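Local coordinates for protein DyP-type peroxidase (Pleurotus ostreatus PC15, PDB 6FSK) that probably oxidises dyes and other substrates with hydrogen peroxide at a heme b cofactor, as a fungal DyP-type peroxidase linked to a non-canonical Mn(II)-oxidation site, at residues F252-P264 with E270-R282. The protein carries 1 engineered substitution. Sequence-based numbering, arbitrary orientation.
Sequences FDDFLESNPIVLP and EGSELLGARIVGR. With HEM (protoporphyrin IX containing Fe), chain C.
Ser272 OG donates to Leu256 O over 2.7 Å, arriving 47° above the carbonyl plane, while Asn259 N reaches the same oxygen from the opposite face; two donors thus grip the last-turn carbonyl of helix 249-258. A water donates to both Ser272 OG and Glu257 O, bridging the helices a second time. Past the helix end, Ile261 N bonds Gly271 O at 3.0 Å; its N-H is almost straight (175°) but comes from above the carbonyl plane, with the helical donor Leu275 N on the opposite face. Close backbone approach goes with it: Pro260 CA and Ser272 CA lie 4.0 Å apart, and a side chain on Gly271 would collide with Ile261 O. With CG1 set beside its backbone N (chi1 -72°), Ile261 lays CD1 on Leu275 CA at 3.5 Å, flanked by Leu274 and the aliphatic CD of Arg278. Cutting Ile261 back to an alanine removes CD1 and is likely to open a gap over Leu274 and Leu275. Leu256 is a knob among Ser272, Leu275, Gly276 and Ile279, its CD2 3.7 Å from Gly276 N. Farther along, Ile279 CD1 meets the Phe255 ring at its edge, in plane, 3.7 Å from CE2. Backbone and serine bonds thus set the helix-loop-helix corner together with Ile261, and apolar contacts continue through Leu256 and Phe255 to Ile279, near the axial heme ligand His329.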
loop_
_atom_site.group_PDB
_atom_site.type_symbol
_atom_site.label_atom_id
_atom_site.label_comp_id
_atom_site.label_asym_id
_atom_site.label_seq_id
_atom_site.Cartn_x
_atom_site.Cartn_y
_atom_site.Cartn_z
ATOM N N PHE A 252 -9.955 5.036 -17.070
ATOM C CA PHE A 252 -8.917 6.026 -16.777
ATOM C C PHE A 252 -8.288 6.542 -18.059
ATOM O O PHE A 252 -8.106 7.809 -18.234
ATOM C CB PHE A 252 -7.909 5.417 -15.803
ATOM C CG PHE A 252 -6.752 6.306 -15.429
ATOM C CD1 PHE A 252 -6.938 7.308 -14.505
ATOM C CD2 PHE A 252 -5.521 6.128 -16.048
ATOM C CE1 PHE A 252 -5.838 8.124 -14.166
ATOM C CE2 PHE A 252 -4.467 6.892 -15.683
ATOM C CZ PHE A 252 -4.641 7.829 -14.730
ATOM N N ASP A 253 -7.965 5.655 -18.968
ATOM C CA ASP A 253 -7.372 6.055 -20.248
ATOM C C ASP A 253 -8.349 6.984 -21.024
ATOM O O ASP A 253 -7.908 7.994 -21.558
ATOM C CB ASP A 253 -7.032 4.877 -21.111
ATOM C CG ASP A 253 -5.840 4.051 -20.617
ATOM O OD1 ASP A 253 -5.045 4.456 -19.806
ATOM O OD2 ASP A 253 -5.793 2.905 -21.144
ATOM N N ASP A 254 -9.599 6.660 -21.043
ATOM C CA ASP A 254 -10.689 7.516 -21.668
ATOM C C ASP A 254 -10.768 8.917 -21.017
ATOM O O ASP A 254 -10.743 9.983 -21.713
ATOM C CB ASP A 254 -11.977 6.723 -21.623
ATOM C CG ASP A 254 -13.164 7.406 -22.211
ATOM O OD1 ASP A 254 -13.023 8.405 -22.978
ATOM O OD2 ASP A 254 -14.290 6.949 -21.955
ATOM N N PHE A 255 -10.784 8.940 -19.672
ATOM C CA PHE A 255 -10.659 10.180 -18.947
ATOM C C PHE A 255 -9.523 11.046 -19.415
ATOM O O PHE A 255 -9.691 12.230 -19.707
ATOM C CB PHE A 255 -10.552 9.873 -17.458
ATOM C CG PHE A 255 -10.317 11.080 -16.637
ATOM C CD1 PHE A 255 -11.342 12.008 -16.502
ATOM C CD2 PHE A 255 -9.078 11.329 -16.089
ATOM C CE1 PHE A 255 -11.139 13.158 -15.734
ATOM C CE2 PHE A 255 -8.874 12.522 -15.312
ATOM C CZ PHE A 255 -9.907 13.380 -15.161
ATOM N N LEU A 256 -8.330 10.498 -19.449
ATOM C CA LEU A 256 -7.135 11.267 -19.848
ATOM C C LEU A 256 -7.289 11.750 -21.289
ATOM O O LEU A 256 -7.066 12.927 -21.569
ATOM C CB LEU A 256 -5.831 10.479 -19.683
ATOM C CG LEU A 256 -5.477 10.024 -18.297
ATOM C CD1 LEU A 256 -4.117 9.321 -18.400
ATOM C CD2 LEU A 256 -5.416 11.138 -17.309
ATOM N N GLU A 257 -7.704 10.868 -22.195
ATOM C CA GLU A 257 -7.901 11.229 -23.579
ATOM C C GLU A 257 -8.915 12.329 -23.753
ATOM O O GLU A 257 -8.794 13.124 -24.729
ATOM C CB GLU A 257 -8.429 10.009 -24.326
ATOM C CG GLU A 257 -7.464 8.974 -24.689
ATOM C CD GLU A 257 -8.148 7.724 -25.297
ATOM O OE1 GLU A 257 -9.395 7.648 -25.578
ATOM O OE2 GLU A 257 -7.336 6.823 -25.519
ATOM N N SER A 258 -9.878 12.383 -22.868
ATOM C CA SER A 258 -11.027 13.328 -22.983
ATOM C C SER A 258 -10.699 14.669 -22.351
ATOM O O SER A 258 -11.427 15.630 -22.503
ATOM C CB SER A 258 -12.257 12.713 -22.383
ATOM O OG SER A 258 -12.643 11.552 -23.064
ATOM N N ASN A 259 -9.592 14.758 -21.618
ATOM C CA ASN A 259 -9.218 15.981 -20.859
ATOM C C ASN A 259 -7.748 16.380 -21.090
ATOM O O ASN A 259 -7.002 16.658 -20.157
ATOM C CB ASN A 259 -9.413 15.751 -19.356
ATOM C CG ASN A 259 -10.845 15.693 -18.995
ATOM O OD1 ASN A 259 -11.471 16.744 -18.754
ATOM N ND2 ASN A 259 -11.420 14.501 -19.006
ATOM N N PRO A 260 -7.245 16.382 -22.331
ATOM C CA PRO A 260 -5.841 16.735 -22.532
ATOM C C PRO A 260 -5.560 18.126 -21.997
ATOM O O PRO A 260 -6.403 19.075 -22.178
ATOM C CB PRO A 260 -5.660 16.737 -24.045
ATOM C CG PRO A 260 -7.034 17.011 -24.581
ATOM C CD PRO A 260 -7.969 16.249 -23.609
ATOM N N ILE A 261 -4.408 18.300 -21.385
ATOM C CA ILE A 261 -4.019 19.648 -20.902
ATOM C C ILE A 261 -3.741 20.485 -22.129
ATOM O O ILE A 261 -2.941 20.068 -22.957
ATOM C CB ILE A 261 -2.836 19.596 -19.954
ATOM C CG1 ILE A 261 -3.334 19.001 -18.635
ATOM C CG2 ILE A 261 -2.235 21.009 -19.743
ATOM C CD1 ILE A 261 -2.221 18.477 -17.853
ATOM N N VAL A 262 -4.391 21.646 -22.216
ATOM C CA VAL A 262 -4.236 22.554 -23.339
ATOM C C VAL A 262 -3.151 23.512 -22.912
ATOM O O VAL A 262 -3.262 24.248 -21.869
ATOM C CB VAL A 262 -5.571 23.219 -23.680
ATOM C CG1 VAL A 262 -5.331 24.272 -24.756
ATOM C CG2 VAL A 262 -6.568 22.156 -24.138
ATOM N N LEU A 263 -1.991 23.339 -23.552
ATOM C CA LEU A 263 -0.774 24.104 -23.179
ATOM C C LEU A 263 -0.120 24.379 -24.579
ATOM O O LEU A 263 -0.115 23.512 -25.448
ATOM C CB LEU A 263 0.105 23.244 -22.270
ATOM C CG LEU A 263 1.030 23.821 -21.257
ATOM C CD1 LEU A 263 1.408 22.766 -20.226
ATOM C CD2 LEU A 263 2.257 24.225 -22.024
ATOM N N PRO A 264 0.329 25.627 -24.824
ATOM C CA PRO A 264 0.936 25.928 -26.117
ATOM C C PRO A 264 1.987 24.920 -26.488
ATOM O O PRO A 264 2.944 24.613 -25.733
ATOM C CB PRO A 264 1.575 27.319 -25.878
ATOM C CG PRO A 264 0.691 27.960 -24.804
ATOM C CD PRO A 264 0.399 26.769 -23.898
ATOM N N GLU A 270 -0.053 14.456 -26.200
ATOM C CA GLU A 270 0.897 14.847 -25.191
ATOM C C GLU A 270 0.194 15.487 -23.976
ATOM O O GLU A 270 0.625 15.345 -22.809
ATOM C CB GLU A 270 1.862 15.873 -25.761
ATOM C CG GLU A 270 2.834 15.252 -26.756
ATOM C CD GLU A 270 3.600 16.335 -27.538
ATOM O OE1 GLU A 270 2.970 17.348 -27.962
ATOM O OE2 GLU A 270 4.859 16.132 -27.681
ATOM N N GLY A 271 -0.889 16.214 -24.237
ATOM C CA GLY A 271 -1.596 16.816 -23.110
ATOM C C GLY A 271 -2.261 15.791 -22.225
ATOM O O GLY A 271 -2.411 16.040 -21.035
ATOM N N SER A 272 -2.702 14.693 -22.828
ATOM C CA SER A 272 -3.364 13.637 -22.070
ATOM C C SER A 272 -2.302 12.916 -21.251
ATOM O O SER A 272 -2.519 12.557 -20.058
ATOM C CB SER A 272 -4.107 12.706 -23.008
ATOM O OG SER A 272 -5.250 13.364 -23.544
ATOM N N GLU A 273 -1.142 12.707 -21.843
ATOM C CA GLU A 273 -0.034 12.033 -21.133
ATOM C C GLU A 273 0.428 12.848 -19.929
ATOM O O GLU A 273 0.629 12.349 -18.816
ATOM C CB GLU A 273 1.150 11.833 -22.089
ATOM C CG GLU A 273 2.398 11.128 -21.551
ATOM C CD GLU A 273 3.615 11.241 -22.539
ATOM O OE1 GLU A 273 3.578 12.069 -23.558
ATOM O OE2 GLU A 273 4.596 10.458 -22.381
ATOM N N LEU A 274 0.488 14.160 -20.132
ATOM C CA LEU A 274 0.919 15.118 -19.076
ATOM C C LEU A 274 -0.142 15.097 -17.990
ATOM O O LEU A 274 0.201 15.170 -16.827
ATOM C CB LEU A 274 1.054 16.510 -19.646
ATOM C CG LEU A 274 1.393 17.620 -18.649
ATOM C CD1 LEU A 274 2.708 17.371 -18.001
ATOM C CD2 LEU A 274 1.383 18.996 -19.298
ATOM N N LEU A 275 -1.423 15.047 -18.332
ATOM C CA LEU A 275 -2.433 14.996 -17.280
ATOM C C LEU A 275 -2.259 13.810 -16.373
ATOM O O LEU A 275 -2.372 13.947 -15.139
ATOM C CB LEU A 275 -3.888 15.043 -17.822
ATOM C CG LEU A 275 -5.006 14.877 -16.784
ATOM C CD1 LEU A 275 -4.956 16.043 -15.836
ATOM C CD2 LEU A 275 -6.365 14.800 -17.496
ATOM N N GLY A 276 -2.044 12.639 -16.983
ATOM C CA GLY A 276 -1.823 11.417 -16.173
ATOM C C GLY A 276 -0.667 11.583 -15.214
ATOM O O GLY A 276 -0.776 11.262 -14.021
ATOM N N ALA A 277 0.413 12.103 -15.741
ATOM C CA ALA A 277 1.629 12.322 -14.952
ATOM C C ALA A 277 1.390 13.262 -13.804
ATOM O O ALA A 277 1.886 13.086 -12.691
ATOM C CB ALA A 277 2.773 12.822 -15.834
ATOM N N ARG A 278 0.581 14.288 -14.067
ATOM C CA ARG A 278 0.265 15.327 -13.059
ATOM C C ARG A 278 -0.711 14.817 -11.995
ATOM O O ARG A 278 -0.599 15.227 -10.832
ATOM C CB ARG A 278 -0.130 16.625 -13.739
ATOM C CG ARG A 278 1.009 17.289 -14.461
ATOM C CD ARG A 278 0.650 18.570 -15.114
ATOM N NE ARG A 278 0.117 19.610 -14.166
ATOM C CZ ARG A 278 0.864 20.545 -13.536
ATOM N NH1 ARG A 278 2.214 20.508 -13.591
ATOM N NH2 ARG A 278 0.297 21.512 -12.820
ATOM N N ILE A 279 -1.572 13.880 -12.344
ATOM C CA ILE A 279 -2.475 13.276 -11.387
ATOM C C ILE A 279 -1.671 12.327 -10.457
ATOM O O ILE A 279 -1.999 12.199 -9.292
ATOM C CB ILE A 279 -3.598 12.486 -12.114
ATOM C CG1 ILE A 279 -4.626 13.574 -12.539
ATOM C CG2 ILE A 279 -4.150 11.367 -11.234
ATOM C CD1 ILE A 279 -5.647 12.994 -13.470
ATOM N N VAL A 280 -0.666 11.643 -10.985
ATOM C CA VAL A 280 0.100 10.687 -10.168
ATOM C C VAL A 280 1.210 11.370 -9.415
ATOM O O VAL A 280 1.475 11.093 -8.239
ATOM C CB VAL A 280 0.654 9.582 -11.077
ATOM C CG1 VAL A 280 1.578 8.662 -10.261
ATOM C CG2 VAL A 280 -0.495 8.794 -11.657
ATOM N N GLY A 281 1.889 12.293 -10.066
ATOM C CA GLY A 281 3.164 12.886 -9.585
ATOM C C GLY A 281 4.403 12.336 -10.243
ATOM O O GLY A 281 5.499 12.851 -9.928
ATOM N N ARG A 282 4.206 11.369 -11.140
ATOM C CA ARG A 282 5.281 10.795 -11.940
ATOM C C ARG A 282 4.780 10.458 -13.279
ATOM O O ARG A 282 3.603 10.104 -13.403
ATOM C CB ARG A 282 5.881 9.509 -11.280
ATOM C CG ARG A 282 6.507 9.644 -9.911
ATOM C CD ARG A 282 7.024 8.336 -9.373
ATOM N NE ARG A 282 7.588 8.499 -8.061
ATOM C CZ ARG A 282 8.850 8.879 -7.807
ATOM N NH1 ARG A 282 9.771 8.976 -8.757
ATOM N NH2 ARG A 282 9.230 9.051 -6.585
HETATM C CHA HEM C . 3.105 5.948 -4.481
HETATM C CHB HEM C . -0.067 3.978 -7.530
HETATM C CHC HEM C . -2.944 2.993 -3.798
HETATM C CHD HEM C . 0.086 5.244 -0.759
HETATM C C1A HEM C . 2.523 5.498 -5.668
HETATM C C2A HEM C . 3.097 5.585 -6.974
HETATM C C3A HEM C . 2.241 4.995 -7.821
HETATM C C4A HEM C . 1.100 4.616 -7.045
HETATM C CMA HEM C . 2.377 4.897 -9.302
HETATM C CAA HEM C . 4.419 6.260 -7.304
HETATM C CBA HEM C . 5.670 5.390 -7.331
HETATM C CGA HEM C . 6.085 4.917 -5.964
HETATM O O1A HEM C . 6.640 5.689 -5.180
HETATM O O2A HEM C . 5.872 3.713 -5.672
HETATM C C1B HEM C . -1.169 3.523 -6.801
HETATM C C2B HEM C . -2.261 2.820 -7.300
HETATM C C3B HEM C . -3.088 2.489 -6.273
HETATM C C4B HEM C . -2.445 3.066 -5.085
HETATM C CMB HEM C . -2.522 2.508 -8.752
HETATM C CAB HEM C . -4.383 1.778 -6.191
HETATM C CBB HEM C . -4.803 0.942 -7.116
HETATM C C1C HEM C . -2.481 3.558 -2.650
HETATM C C2C HEM C . -3.061 3.590 -1.374
HETATM C C3C HEM C . -2.241 4.244 -0.500
HETATM C C4C HEM C . -1.056 4.581 -1.252
HETATM C CMC HEM C . -4.385 2.955 -1.044
HETATM C CAC HEM C . -2.387 4.640 0.927
HETATM C CBC HEM C . -3.577 4.861 1.524
HETATM C C1D HEM C . 1.193 5.557 -1.552
HETATM C C2D HEM C . 2.438 6.096 -0.922
HETATM C C3D HEM C . 3.304 6.247 -1.995
HETATM C C4D HEM C . 2.549 5.878 -3.181
HETATM C CMD HEM C . 2.717 6.356 0.504
HETATM C CAD HEM C . 4.715 6.825 -1.981
HETATM C CBD HEM C . 4.742 8.318 -2.059
HETATM C CGD HEM C . 6.143 8.858 -1.911
HETATM O O1D HEM C . 6.464 9.672 -2.812
HETATM O O2D HEM C . 6.883 8.425 -1.052
HETATM N NA HEM C . 1.224 4.990 -5.712
HETATM N NB HEM C . -1.325 3.742 -5.473
HETATM N NC HEM C . -1.279 4.304 -2.578
HETATM N ND HEM C . 1.293 5.524 -2.882
HETATM FE FE HEM C . -0.041 4.717 -4.177
HETATM O O HOH W 1 -6.346 13.388 -26.023
#